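Local atomic coordinates of SnoaL-like polyketide cyclase (Agrobacterium tumefaciens str. C58, PDB entry 3EHC), a protein that is of unknown function but, as a member of the SnoaL-like polyketide cyclase family of the NTF2 clan, may act on a polyketide-like small molecule. Residues F98-F103 against S116-V121; P56-E61 against L76-T81; C80-I85 against R94-C99. All coordinates share one frame; numbering follows the deposited sequence. Where two conformers were deposited one is given.

Overall arrangement
Followed from the N terminus, the chain leaves helix 40-54 through the loop 56-61, turns back through strands 62-67 and 71-80, and closes interaction 2 when 76-81 returns beside that loop. Interaction 3 begins where interaction 2 ends, since Cys80 and Thr81 belong to both; it closes the excursion that carries the small hairpin 85-86/89-90. Interaction 1, sharing Phe98 and Cys99 with it, closes the hairpin 96-107/110-118. The closures follow in series, none nested in another. Interactions 1 and 2 touch across neighbouring strands 96-107 and 71-80, Phe98 and Phe78 pairing through their backbones. All three tie the loop after helix 40-54, strands 71-80, 96-107 and 110-118, and the start of helix 120-127 together.

Interaction 1 of 3, residues F98-F103 against S116-V121; sequences FCEHVF and SVLDKV
Leu118 lays its CD2 methyl over the aliphatic part of Glu100, 3.5 Å from Glu100 CB, and the same methyl meets the edge of the Phe98 ring near its plane, 3.7 Å from Phe98 CE2. One methyl thus touches both an acidic chain and a ring. Glu100 itself runs out extended, with CG anti to the backbone N (chi1 -175°), and its carboxylate ends at Ser116, where Ser116 OG donates to Glu100 OE2 at 2.5 Å. The hydroxyl arrives on the anti side of that oxygen, 29° out of the carboxylate plane. Beyond it, Val102 CG2 rests on Ser116 CB at 3.8 Å, so Glu100, Val102, Ser116 and Leu118 make up one face of the strand pair.

The backbones below form an antiparallel ladder. His101 and Val117 are the hydrogen-bonded pair, with His101 N to Val117 O at 2.9 Å and Val117 N to His101 O at 3.0 Å; the flanking pairs Glu100-Leu118 and Val102-Ser116 are non-hydrogen-bonded. The ladder is prolonged past the last strand residue by Asp119 N, which donates to Cys99 O at 3.0 Å. Asp119 then changes role and becomes the N-cap of the following helix, its OD1 making a weak bond to Ala122 N. A water accepts from Cys99 N and donates to Asp119 OD2, bridging the same residue pair through the aspartate side chain.

The contact is the 96-107/110-118 hairpin at its handover to helix 120-127. Strand 71-80 flanks it on the other side of 96-107, its Phe78 ring meeting that of Phe98. The His101 ring meets Phe103 of the second subunit edge-to-face and packs on Val117 of that subunit, while NE2 is bonded to Arg75 of its own chain.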
ATOM      1  N   PHE B  98       3.549  10.577   6.480  1.00 34.58           N
ATOM      2  CA  PHE B  98       3.015   9.819   5.366  1.00 35.23           C
ATOM      3  C   PHE B  98       3.169   8.343   5.641  1.00 35.31           C
ATOM      4  O   PHE B  98       4.013   7.930   6.426  1.00 33.32           O
ATOM      5  CB  PHE B  98       3.766  10.164   4.077  1.00 36.36           C
ATOM      6  CG  PHE B  98       5.244   9.922   4.152  1.00 34.50           C
ATOM      7  CD1 PHE B  98       6.089  10.890   4.650  1.00 34.58           C
ATOM      8  CD2 PHE B  98       5.790   8.737   3.711  1.00 36.04           C
ATOM      9  CE1 PHE B  98       7.434  10.671   4.741  1.00 35.28           C
ATOM     10  CE2 PHE B  98       7.140   8.527   3.788  1.00 36.67           C
ATOM     11  CZ  PHE B  98       7.968   9.494   4.305  1.00 35.20           C
ATOM     12  N   CYS B  99       2.355   7.539   4.975  0.50 36.06           N
ATOM     13  CA  CYS B  99       2.442   6.096   5.137  0.50 34.94           C
ATOM     14  C   CYS B  99       3.023   5.435   3.902  0.50 35.29           C
ATOM     15  O   CYS B  99       3.044   6.012   2.815  0.50 32.97           O
ATOM     16  CB  CYS B  99       1.075   5.507   5.445  0.50 33.89           C
ATOM     17  SG  CYS B  99       0.476   5.923   7.052  0.50 26.11           S
ATOM     18  N   GLU B 100       3.506   4.218   4.112  1.00 35.64           N
ATOM     19  CA  GLU B 100       3.962   3.331   3.053  1.00 39.53           C
ATOM     20  C   GLU B 100       3.212   2.003   3.240  1.00 36.97           C
ATOM     21  O   GLU B 100       3.120   1.491   4.360  1.00 35.50           O
ATOM     22  CB  GLU B 100       5.456   3.080   3.170  1.00 38.57           C
ATOM     23  CG  GLU B 100       6.051   2.260   2.018  1.00 43.59           C
ATOM     24  CD  GLU B 100       7.488   1.793   2.291  1.00 47.41           C
ATOM     25  OE1 GLU B 100       8.123   2.292   3.244  1.00 58.20           O
ATOM     26  OE2 GLU B 100       7.990   0.924   1.541  1.00 60.21           O
ATOM     27  N   HIS B 101       2.662   1.479   2.144  1.00 36.22           N
ATOM     28  CA  HIS B 101       2.029   0.162   2.122  1.00 33.85           C
ATOM     29  C   HIS B 101       2.881  -0.782   1.295  1.00 32.80           C
ATOM     30  O   HIS B 101       3.103  -0.578   0.108  1.00 31.00           O
ATOM     31  CB  HIS B 101       0.651   0.228   1.522  1.00 31.06           C
ATOM     32  CG  HIS B 101      -0.344   0.923   2.398  1.00 31.72           C
ATOM     33  ND1 HIS B 101      -1.694   0.923   2.133  1.00 32.92           N
ATOM     34  CD2 HIS B 101      -0.179   1.643   3.529  1.00 30.08           C
ATOM     35  CE1 HIS B 101      -2.324   1.599   3.075  1.00 35.34           C
ATOM     36  NE2 HIS B 101      -1.426   2.044   3.935  1.00 32.75           N
ATOM     37  N   VAL B 102       3.339  -1.845   1.930  1.00 32.65           N
ATOM     38  CA  VAL B 102       4.363  -2.680   1.329  1.00 33.85           C
ATOM     39  C   VAL B 102       4.050  -4.168   1.536  1.00 33.77           C
ATOM     40  O   VAL B 102       3.612  -4.585   2.596  1.00 32.85           O
ATOM     41  CB  VAL B 102       5.789  -2.243   1.846  1.00 34.71           C
ATOM     42  CG1 VAL B 102       5.794  -2.185   3.336  1.00 34.85           C
ATOM     43  CG2 VAL B 102       6.957  -3.119   1.240  1.00 29.01           C
ATOM     44  N   PHE B 103       4.229  -4.927   0.462  1.00 34.08           N
ATOM     45  CA  PHE B 103       4.122  -6.395   0.445  1.00 34.28           C
ATOM     46  C   PHE B 103       5.514  -7.038   0.351  1.00 34.72           C
ATOM     47  O   PHE B 103       6.367  -6.578  -0.414  1.00 33.48           O
ATOM     48  CB  PHE B 103       3.268  -6.872  -0.756  1.00 34.64           C
ATOM     49  CG  PHE B 103       1.824  -6.570  -0.613  1.00 32.76           C
ATOM     50  CD1 PHE B 103       1.330  -5.315  -0.962  1.00 35.20           C
ATOM     51  CD2 PHE B 103       0.938  -7.504  -0.076  1.00 35.34           C
ATOM     52  CE1 PHE B 103       0.000  -5.008  -0.776  1.00 31.52           C
ATOM     53  CE2 PHE B 103      -0.429  -7.171   0.088  1.00 29.20           C
ATOM     54  CZ  PHE B 103      -0.867  -5.948  -0.254  1.00 31.79           C
ATOM     55  N   SER B 116       6.307  -1.898  -2.916  1.00 36.52           N
ATOM     56  CA  SER B 116       6.042  -0.791  -2.016  1.00 38.28           C
ATOM     57  C   SER B 116       5.389   0.383  -2.748  1.00 37.09           C
ATOM     58  O   SER B 116       5.741   0.694  -3.882  1.00 38.57           O
ATOM     59  CB  SER B 116       7.349  -0.359  -1.359  1.00 38.31           C
ATOM     60  OG  SER B 116       7.233   0.960  -0.877  1.00 45.78           O
ATOM     61  N   VAL B 117       4.417   1.011  -2.090  1.00 38.20           N
ATOM     62  CA  VAL B 117       3.800   2.260  -2.548  1.00 37.56           C
ATOM     63  C   VAL B 117       3.816   3.250  -1.377  1.00 37.14           C
ATOM     64  O   VAL B 117       3.359   2.920  -0.285  1.00 35.83           O
ATOM     65  CB  VAL B 117       2.341   2.020  -3.113  1.00 37.46           C
ATOM     66  CG1 VAL B 117       1.747   3.284  -3.541  1.00 36.96           C
ATOM     67  CG2 VAL B 117       2.350   1.044  -4.288  1.00 34.00           C
ATOM     68  N   LEU B 118       4.356   4.450  -1.613  1.00 39.16           N
ATOM     69  CA  LEU B 118       4.346   5.563  -0.640  1.00 39.13           C
ATOM     70  C   LEU B 118       3.217   6.564  -0.944  1.00 37.33           C
ATOM     71  O   LEU B 118       2.833   6.739  -2.101  1.00 37.29           O
ATOM     72  CB  LEU B 118       5.697   6.297  -0.660  1.00 40.79           C
ATOM     73  CG  LEU B 118       6.891   5.535  -0.074  1.00 48.83           C
ATOM     74  CD1 LEU B 118       8.220   5.977  -0.726  1.00 51.70           C
ATOM     75  CD2 LEU B 118       6.957   5.730   1.418  1.00 48.65           C
ATOM     76  N   ASP B 119       2.668   7.191   0.103  1.00 36.54           N
ATOM     77  CA  ASP B 119       1.577   8.139  -0.045  1.00 34.92           C
ATOM     78  C   ASP B 119       2.132   9.546  -0.349  1.00 35.02           C
ATOM     79  O   ASP B 119       2.244  10.401   0.543  1.00 36.06           O
ATOM     80  CB  ASP B 119       0.677   8.124   1.201  1.00 35.95           C
ATOM     81  CG  ASP B 119      -0.642   8.883   1.003  1.00 35.27           C
ATOM     82  OD1 ASP B 119      -0.931   9.351  -0.114  1.00 36.85           O
ATOM     83  OD2 ASP B 119      -1.383   9.022   1.984  1.00 37.45           O
ATOM     84  N   LYS B 120       2.437   9.763  -1.629  1.00 34.18           N
ATOM     85  CA  LYS B 120       2.914  11.021  -2.138  1.00 34.40           C
ATOM     86  C   LYS B 120       1.863  12.101  -1.991  1.00 35.33           C
ATOM     87  O   LYS B 120       2.210  13.246  -1.692  1.00 35.53           O
ATOM     88  CB  LYS B 120       3.388  10.873  -3.595  1.00 35.27           C
ATOM     89  CG  LYS B 120       3.896  12.154  -4.224  1.00 36.81           C
ATOM     90  CD  LYS B 120       4.753  11.954  -5.443  1.00 31.36           C
ATOM     91  CE  LYS B 120       5.234  13.296  -5.976  1.00 35.16           C
ATOM     92  NZ  LYS B 120       6.082  13.176  -7.180  1.00 35.42           N
ATOM     93  N   VAL B 121       0.588  11.745  -2.173  1.00 34.64           N
ATOM     94  CA  VAL B 121      -0.497  12.721  -2.078  1.00 35.57           C
ATOM     95  C   VAL B 121      -0.525  13.386  -0.685  1.00 34.85           C
ATOM     96  O   VAL B 121      -0.783  14.560  -0.613  1.00 33.38           O
ATOM     97  CB  VAL B 121      -1.875  12.109  -2.509  1.00 38.36           C
ATOM     98  CG1 VAL B 121      -2.972  13.125  -2.430  1.00 37.46           C
ATOM     99  CG2 VAL B 121      -1.796  11.564  -3.969  1.00 38.53           C
TER
HETATM  100  O   HOH W   1      -0.450   8.498   4.498  1.00 30.05           O

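Interaction 2 of 3, residues P56-E61 against L76-T81; sequences PDLRFE and LFFDCT
Phe78 and Phe60 meet as an offset edge-to-face pair: the CE1-CZ edge of Phe78 is directed at one face of Phe60, toward its rim, with the planes at 80° and the centroids 5.3 Å apart. Leu58 reaches the same ring obliquely, its CD1 methyl 3.3 Å from Phe78 CD1 and also near Cys80 SG. Over the centre of one Phe78 face sits a water, which accepts from Glu61 N and lies within bonding distance of Phe77 O.

At the far end Asp57 crosses Thr81 at about a right angle. Its CG stands between the backbone N and the carbonyl carbon (chi1 68°), and both oxygens serve the threonine: Thr81 N donates to Asp57 OD1 at 2.9 Å through the syn lone pair, and Thr81 OG1 donates to Asp57 OD2 at 2.6 Å. The other end is fastened by Phe77 N, which donates to Glu61 O at 3.1 Å. Between them a second water links Arg59 O with Asp79 N. This lays the loop between helix 40-54 and strand 62-67 against strand 71-80, with Leu13 and Leu16 of helix 5-17 and Phe52 of helix 40-54 also touching Phe60.

The loop is bonded directly to the strand at its two ends, water bridges the backbones in between, beside the packed rings, and the doubly gripped carboxylate probably holds its negative charge, with Arg95 as a weak, long partner.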
ATOM      1  N   PRO B  56      17.438  11.977   7.843  1.00 36.60           N
ATOM      2  CA  PRO B  56      18.214  11.591   9.020  1.00 36.95           C
ATOM      3  C   PRO B  56      17.401  11.053  10.203  1.00 35.86           C
ATOM      4  O   PRO B  56      17.834  10.095  10.834  1.00 37.30           O
ATOM      5  CB  PRO B  56      18.988  12.887   9.361  1.00 37.27           C
ATOM      6  CG  PRO B  56      19.147  13.582   8.035  1.00 35.70           C
ATOM      7  CD  PRO B  56      17.865  13.286   7.301  1.00 36.29           C
ATOM      8  N   ASP B  57      16.229  11.626  10.464  1.00 35.61           N
ATOM      9  CA  ASP B  57      15.394  11.212  11.599  1.00 34.56           C
ATOM     10  C   ASP B  57      14.410  10.089  11.236  1.00 35.30           C
ATOM     11  O   ASP B  57      13.461   9.845  11.973  1.00 36.62           O
ATOM     12  CB  ASP B  57      14.654  12.420  12.207  1.00 34.94           C
ATOM     13  CG  ASP B  57      13.604  13.002  11.276  1.00 32.96           C
ATOM     14  OD1 ASP B  57      13.483  12.536  10.129  1.00 38.37           O
ATOM     15  OD2 ASP B  57      12.869  13.917  11.691  1.00 37.17           O
ATOM     16  N   LEU B  58      14.646   9.403  10.114  1.00 36.19           N
ATOM     17  CA  LEU B  58      13.748   8.325   9.655  1.00 36.60           C
ATOM     18  C   LEU B  58      13.676   7.262  10.743  1.00 36.37           C
ATOM     19  O   LEU B  58      14.675   6.942  11.379  1.00 36.10           O
ATOM     20  CB  LEU B  58      14.229   7.710   8.327  1.00 35.18           C
ATOM     21  CG  LEU B  58      13.297   6.748   7.590  1.00 34.06           C
ATOM     22  CD1 LEU B  58      12.025   7.470   7.146  1.00 30.08           C
ATOM     23  CD2 LEU B  58      14.034   6.225   6.430  1.00 32.48           C
ATOM     24  N   ARG B  59      12.476   6.740  10.943  1.00 38.24           N
ATOM     25  CA  ARG B  59      12.202   5.690  11.907  1.00 38.63           C
ATOM     26  C   ARG B  59      11.030   4.836  11.381  1.00 38.76           C
ATOM     27  O   ARG B  59      10.022   5.359  10.907  1.00 39.57           O
ATOM     28  CB  ARG B  59      11.869   6.310  13.259  1.00 39.05           C
ATOM     29  CG  ARG B  59      11.440   5.324  14.301  1.00 44.66           C
ATOM     30  CD  ARG B  59      11.389   5.925  15.686  1.00 55.20           C
ATOM     31  NE  ARG B  59      12.031   5.009  16.628  1.00 60.70           N
ATOM     32  CZ  ARG B  59      11.496   3.875  17.073  1.00 65.31           C
ATOM     33  NH1 ARG B  59      10.280   3.496  16.692  1.00 71.02           N
ATOM     34  NH2 ARG B  59      12.189   3.114  17.909  1.00 68.14           N
ATOM     35  N   PHE B  60      11.180   3.524  11.501  1.00 39.47           N
ATOM     36  CA  PHE B  60      10.244   2.549  10.972  1.00 38.08           C
ATOM     37  C   PHE B  60       9.355   1.993  12.080  1.00 38.98           C
ATOM     38  O   PHE B  60       9.828   1.513  13.101  1.00 40.19           O
ATOM     39  CB  PHE B  60      11.019   1.426  10.298  1.00 38.18           C
ATOM     40  CG  PHE B  60      11.724   1.844   9.051  1.00 33.63           C
ATOM     41  CD1 PHE B  60      12.992   2.394   9.113  1.00 36.50           C
ATOM     42  CD2 PHE B  60      11.123   1.680   7.815  1.00 35.74           C
ATOM     43  CE1 PHE B  60      13.671   2.778   7.944  1.00 39.01           C
ATOM     44  CE2 PHE B  60      11.790   2.062   6.631  1.00 39.26           C
ATOM     45  CZ  PHE B  60      13.068   2.602   6.697  1.00 37.10           C
ATOM     46  N   GLU B  61       8.060   2.075  11.849  1.00 40.35           N
ATOM     47  CA  GLU B  61       7.063   1.668  12.792  1.00 41.16           C
ATOM     48  C   GLU B  61       5.853   1.173  12.012  1.00 38.94           C
ATOM     49  O   GLU B  61       5.283   1.933  11.253  1.00 37.76           O
ATOM     50  CB  GLU B  61       6.690   2.911  13.588  1.00 45.06           C
ATOM     51  CG  GLU B  61       5.652   2.724  14.677  1.00 57.06           C
ATOM     52  CD  GLU B  61       6.246   2.804  16.056  1.00 65.33           C
ATOM     53  OE1 GLU B  61       7.273   3.508  16.239  1.00 71.91           O
ATOM     54  OE2 GLU B  61       5.671   2.159  16.954  1.00 68.30           O
ATOM     55  N   LEU B  76       3.176   1.060   7.270  1.00 35.94           N
ATOM     56  CA  LEU B  76       4.188   1.763   8.025  1.00 35.82           C
ATOM     57  C   LEU B  76       3.823   3.236   8.005  1.00 37.38           C
ATOM     58  O   LEU B  76       3.461   3.768   6.947  1.00 36.16           O
ATOM     59  CB  LEU B  76       5.543   1.617   7.328  1.00 37.17           C
ATOM     60  CG  LEU B  76       6.031   0.192   7.074  1.00 36.37           C
ATOM     61  CD1 LEU B  76       7.216   0.125   6.097  1.00 42.74           C
ATOM     62  CD2 LEU B  76       6.368  -0.339   8.418  1.00 32.26           C
ATOM     63  N   PHE B  77       3.965   3.878   9.162  1.00 35.17           N
ATOM     64  CA  PHE B  77       3.699   5.272   9.356  1.00 36.36           C
ATOM     65  C   PHE B  77       5.025   6.005   9.643  1.00 36.09           C
ATOM     66  O   PHE B  77       5.836   5.558  10.471  1.00 35.23           O
ATOM     67  CB  PHE B  77       2.700   5.449  10.508  1.00 39.88           C
ATOM     68  CG  PHE B  77       2.552   6.879  10.939  1.00 46.67           C
ATOM     69  CD1 PHE B  77       2.011   7.812  10.063  1.00 47.02           C
ATOM     70  CD2 PHE B  77       3.006   7.303  12.195  1.00 51.57           C
ATOM     71  CE1 PHE B  77       1.890   9.131  10.415  1.00 46.41           C
ATOM     72  CE2 PHE B  77       2.883   8.652  12.571  1.00 51.75           C
ATOM     73  CZ  PHE B  77       2.331   9.565  11.674  1.00 49.90           C
ATOM     74  N   PHE B  78       5.249   7.091   8.897  1.00 35.35           N
ATOM     75  CA  PHE B  78       6.441   7.929   9.037  1.00 34.21           C
ATOM     76  C   PHE B  78       6.071   9.325   9.449  1.00 34.03           C
ATOM     77  O   PHE B  78       5.090   9.889   8.968  1.00 35.23           O
ATOM     78  CB  PHE B  78       7.215   7.996   7.725  1.00 32.82           C
ATOM     79  CG  PHE B  78       7.768   6.684   7.290  1.00 32.85           C
ATOM     80  CD1 PHE B  78       8.990   6.240   7.771  1.00 34.96           C
ATOM     81  CD2 PHE B  78       7.057   5.880   6.367  1.00 38.17           C
ATOM     82  CE1 PHE B  78       9.503   5.008   7.362  1.00 34.14           C
ATOM     83  CE2 PHE B  78       7.554   4.678   5.932  1.00 30.51           C
ATOM     84  CZ  PHE B  78       8.773   4.228   6.419  1.00 37.03           C
ATOM     85  N   ASP B  79       6.869   9.855  10.365  1.00 35.10           N
ATOM     86  CA  ASP B  79       6.785  11.214  10.844  1.00 34.35           C
ATOM     87  C   ASP B  79       8.242  11.697  10.935  1.00 34.79           C
ATOM     88  O   ASP B  79       8.954  11.376  11.869  1.00 33.33           O
ATOM     89  CB  ASP B  79       6.078  11.198  12.208  1.00 35.45           C
ATOM     90  CG  ASP B  79       5.761  12.584  12.754  1.00 36.97           C
ATOM     91  OD1 ASP B  79       6.118  13.599  12.129  1.00 37.98           O
ATOM     92  OD2 ASP B  79       5.120  12.644  13.829  1.00 38.32           O
ATOM     93  N   CYS B  80       8.691  12.404   9.910  1.00 35.04           N
ATOM     94  CA  CYS B  80      10.110  12.609   9.688  1.00 34.26           C
ATOM     95  C   CYS B  80      10.386  13.914   8.925  1.00 32.97           C
ATOM     96  O   CYS B  80       9.446  14.642   8.583  1.00 30.82           O
ATOM     97  CB  CYS B  80      10.670  11.385   8.974  1.00 33.42           C
ATOM     98  SG  CYS B  80       9.916  11.089   7.412  1.00 35.67           S
ATOM     99  N   THR B  81      11.672  14.194   8.678  1.00 34.62           N
ATOM    100  CA  THR B  81      12.126  15.497   8.223  1.00 33.80           C
ATOM    101  C   THR B  81      13.152  15.319   7.085  1.00 33.66           C
ATOM    102  O   THR B  81      14.356  15.334   7.306  1.00 32.78           O
ATOM    103  CB  THR B  81      12.682  16.318   9.455  1.00 33.75           C
ATOM    104  OG1 THR B  81      11.875  16.101  10.633  1.00 30.40           O
ATOM    105  CG2 THR B  81      12.736  17.797   9.190  1.00 29.37           C
TER
HETATM  106  O   HOH W   2      10.990   9.540  12.530  1.00 37.84           O
HETATM  107  O   HOH W   3       9.545   8.280  10.709  1.00 32.41           O
HETATM  108  O   HOH W   4       7.478   3.582   9.437  1.00 39.68           O

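Interaction 3 of 3, residues C80-I85 against R94-C99; sequences CTPKSI and RRVQFC
Cys80 O receives the shortest polar bond here, from Val96 N at 2.8 Å, and Arg95 CA approaches the same oxygen in a CA-H...O contact of 3.2 Å. The reciprocal bond, Cys80 N to Val96 O at 3.1 Å, completes an antiparallel hydrogen-bonded pair where strand 71-80 ends and strand 96-107 begins. Both side chains of this pair lie on one face. The Cys80 sulfur, placed between the backbone N and the carbonyl carbon (chi1 60°), approaches the Phe98 ring obliquely: SG is 3.7 Å from Phe98 CE1, a sulfur-aromatic contact 65° off the ring normal. Val96 CG2 instead meets the proline ring, at 3.9 Å from Pro82 CD.

Beside the ladder, the Arg95 chain passes obliquely by Thr81, with Arg95 CG 3.8 Å from Cys80 O. Its guanidinium finds its main partner elsewhere, in a salt bridge from NH1 to Asp79, which also accepts from Gln97 NE2.

Beyond the pair the two chains stay together through backbone bonds of Pro82 with Gly93 and Ser84 with Asn92, leading into the small hairpin 85-86/89-90. Helix 120-127 packs nearby, with Ile123 on Phe98, Gln126 on Val96 and Leu127 on Arg94.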
ATOM      1  N   CYS B  80       8.691  12.404   9.910  1.00 35.04           N
ATOM      2  CA  CYS B  80      10.110  12.609   9.688  1.00 34.26           C
ATOM      3  C   CYS B  80      10.386  13.914   8.925  1.00 32.97           C
ATOM      4  O   CYS B  80       9.446  14.642   8.583  1.00 30.82           O
ATOM      5  CB  CYS B  80      10.670  11.385   8.974  1.00 33.42           C
ATOM      6  SG  CYS B  80       9.916  11.089   7.412  1.00 35.67           S
ATOM      7  N   THR B  81      11.672  14.194   8.678  1.00 34.62           N
ATOM      8  CA  THR B  81      12.126  15.497   8.223  1.00 33.80           C
ATOM      9  C   THR B  81      13.152  15.319   7.085  1.00 33.66           C
ATOM     10  O   THR B  81      14.356  15.334   7.306  1.00 32.78           O
ATOM     11  CB  THR B  81      12.682  16.318   9.455  1.00 33.75           C
ATOM     12  OG1 THR B  81      11.875  16.101  10.633  1.00 30.40           O
ATOM     13  CG2 THR B  81      12.736  17.797   9.190  1.00 29.37           C
ATOM     14  N   PRO B  82      12.654  15.136   5.851  1.00 33.65           N
ATOM     15  CA  PRO B  82      13.523  15.057   4.671  1.00 33.30           C
ATOM     16  C   PRO B  82      14.298  16.344   4.547  1.00 33.70           C
ATOM     17  O   PRO B  82      13.697  17.402   4.646  1.00 35.97           O
ATOM     18  CB  PRO B  82      12.533  14.889   3.528  1.00 31.96           C
ATOM     19  CG  PRO B  82      11.314  14.346   4.140  1.00 32.24           C
ATOM     20  CD  PRO B  82      11.238  14.983   5.493  1.00 32.80           C
ATOM     21  N   LYS B  83      15.612  16.244   4.353  1.00 33.84           N
ATOM     22  CA  LYS B  83      16.498  17.400   4.238  1.00 36.88           C
ATOM     23  C   LYS B  83      16.185  18.310   3.064  1.00 35.55           C
ATOM     24  O   LYS B  83      16.348  19.531   3.159  1.00 33.62           O
ATOM     25  CB  LYS B  83      17.926  16.928   4.068  1.00 36.47           C
ATOM     26  CG  LYS B  83      18.574  16.569   5.332  1.00 44.63           C
ATOM     27  CD  LYS B  83      20.074  16.378   5.136  1.00 48.55           C
ATOM     28  CE  LYS B  83      20.876  17.039   6.290  1.00 58.79           C
ATOM     29  NZ  LYS B  83      22.236  16.432   6.473  1.00 60.39           N
ATOM     30  N   SER B  84      15.769  17.697   1.965  1.00 35.26           N
ATOM     31  CA  SER B  84      15.798  18.340   0.685  1.00 37.13           C
ATOM     32  C   SER B  84      14.636  17.834  -0.194  1.00 36.05           C
ATOM     33  O   SER B  84      13.473  17.944   0.204  1.00 34.52           O
ATOM     34  CB  SER B  84      17.188  18.088   0.110  1.00 35.27           C
ATOM     35  OG  SER B  84      17.421  18.967  -0.939  1.00 43.46           O
ATOM     36  N   ILE B  85      14.942  17.317  -1.383  1.00 37.14           N
ATOM     37  CA  ILE B  85      13.940  16.797  -2.302  1.00 37.64           C
ATOM     38  C   ILE B  85      13.587  15.409  -1.856  1.00 37.44           C
ATOM     39  O   ILE B  85      14.476  14.669  -1.479  1.00 40.61           O
ATOM     40  CB  ILE B  85      14.498  16.730  -3.721  1.00 38.22           C
ATOM     41  CG1 ILE B  85      14.891  18.149  -4.176  1.00 37.78           C
ATOM     42  CG2 ILE B  85      13.475  16.093  -4.639  1.00 33.81           C
ATOM     43  CD1 ILE B  85      16.057  18.174  -5.176  1.00 47.54           C
ATOM     44  N   ARG B  94      11.183  20.383   6.200  1.00 34.49           N
ATOM     45  CA  ARG B  94       9.917  20.397   6.927  1.00 33.87           C
ATOM     46  C   ARG B  94       9.536  18.980   7.354  1.00 33.53           C
ATOM     47  O   ARG B  94       9.725  17.998   6.621  1.00 32.71           O
ATOM     48  CB  ARG B  94       8.811  21.029   6.104  1.00 33.96           C
ATOM     49  CG  ARG B  94       8.866  22.537   6.088  1.00 36.03           C
ATOM     50  CD  ARG B  94       7.926  23.057   5.044  1.00 39.83           C
ATOM     51  NE  ARG B  94       8.446  22.752   3.733  1.00 36.85           N
ATOM     52  CZ  ARG B  94       7.834  23.020   2.592  1.00 35.30           C
ATOM     53  NH1 ARG B  94       6.657  23.619   2.551  1.00 32.81           N
ATOM     54  NH2 ARG B  94       8.437  22.695   1.469  1.00 36.54           N
ATOM     55  N   ARG B  95       8.962  18.902   8.545  1.00 33.99           N
ATOM     56  CA  ARG B  95       8.433  17.655   9.079  1.00 34.11           C
ATOM     57  C   ARG B  95       7.121  17.251   8.402  1.00 34.47           C
ATOM     58  O   ARG B  95       6.189  18.065   8.294  1.00 35.37           O
ATOM     59  CB  ARG B  95       8.184  17.785  10.586  1.00 33.34           C
ATOM     60  CG  ARG B  95       7.536  16.541  11.202  1.00 36.74           C
ATOM     61  CD  ARG B  95       7.567  16.578  12.718  1.00 35.49           C
ATOM     62  NE  ARG B  95       8.898  16.147  13.150  1.00 45.26           N
ATOM     63  CZ  ARG B  95       9.175  15.051  13.864  1.00 49.02           C
ATOM     64  NH1 ARG B  95       8.188  14.265  14.288  1.00 51.02           N
ATOM     65  NH2 ARG B  95      10.445  14.752  14.202  1.00 45.10           N
ATOM     66  N   VAL B  96       7.037  15.998   7.957  1.00 34.87           N
ATOM     67  CA  VAL B  96       5.876  15.534   7.209  1.00 33.05           C
ATOM     68  C   VAL B  96       5.525  14.139   7.684  1.00 34.09           C
ATOM     69  O   VAL B  96       6.373  13.416   8.170  1.00 33.88           O
ATOM     70  CB  VAL B  96       6.116  15.556   5.656  1.00 35.78           C
ATOM     71  CG1 VAL B  96       6.165  17.035   5.080  1.00 29.99           C
ATOM     72  CG2 VAL B  96       7.366  14.764   5.285  1.00 30.26           C
ATOM     73  N   GLN B  97       4.243  13.796   7.597  1.00 35.14           N
ATOM     74  CA  GLN B  97       3.749  12.483   7.957  1.00 35.47           C
ATOM     75  C   GLN B  97       3.163  11.810   6.710  1.00 35.38           C
ATOM     76  O   GLN B  97       2.399  12.411   5.960  1.00 37.30           O
ATOM     77  CB  GLN B  97       2.678  12.533   9.045  1.00 35.97           C
ATOM     78  CG  GLN B  97       3.141  13.059  10.383  1.00 33.24           C
ATOM     79  CD  GLN B  97       3.183  14.557  10.373  1.00 35.99           C
ATOM     80  OE1 GLN B  97       2.305  15.177   9.802  1.00 39.99           O
ATOM     81  NE2 GLN B  97       4.219  15.150  10.970  1.00 30.79           N
ATOM     82  N   PHE B  98       3.549  10.577   6.480  1.00 34.58           N
ATOM     83  CA  PHE B  98       3.015   9.819   5.366  1.00 35.23           C
ATOM     84  C   PHE B  98       3.169   8.343   5.641  1.00 35.31           C
ATOM     85  O   PHE B  98       4.013   7.930   6.426  1.00 33.32           O
ATOM     86  CB  PHE B  98       3.766  10.164   4.077  1.00 36.36           C
ATOM     87  CG  PHE B  98       5.244   9.922   4.152  1.00 34.50           C
ATOM     88  CD1 PHE B  98       6.089  10.890   4.650  1.00 34.58           C
ATOM     89  CD2 PHE B  98       5.790   8.737   3.711  1.00 36.04           C
ATOM     90  CE1 PHE B  98       7.434  10.671   4.741  1.00 35.28           C
ATOM     91  CE2 PHE B  98       7.140   8.527   3.788  1.00 36.67           C
ATOM     92  CZ  PHE B  98       7.968   9.494   4.305  1.00 35.20           C
ATOM     93  N   CYS B  99       2.355   7.539   4.975  0.50 36.06           N
ATOM     94  CA  CYS B  99       2.442   6.096   5.137  0.50 34.94           C
ATOM     95  C   CYS B  99       3.023   5.435   3.902  0.50 35.29           C
ATOM     96  O   CYS B  99       3.044   6.012   2.815  0.50 32.97           O
ATOM     97  CB  CYS B  99       1.075   5.507   5.445  0.50 33.89           C
ATOM     98  SG  CYS B  99       0.476   5.923   7.052  0.50 26.11           S
TER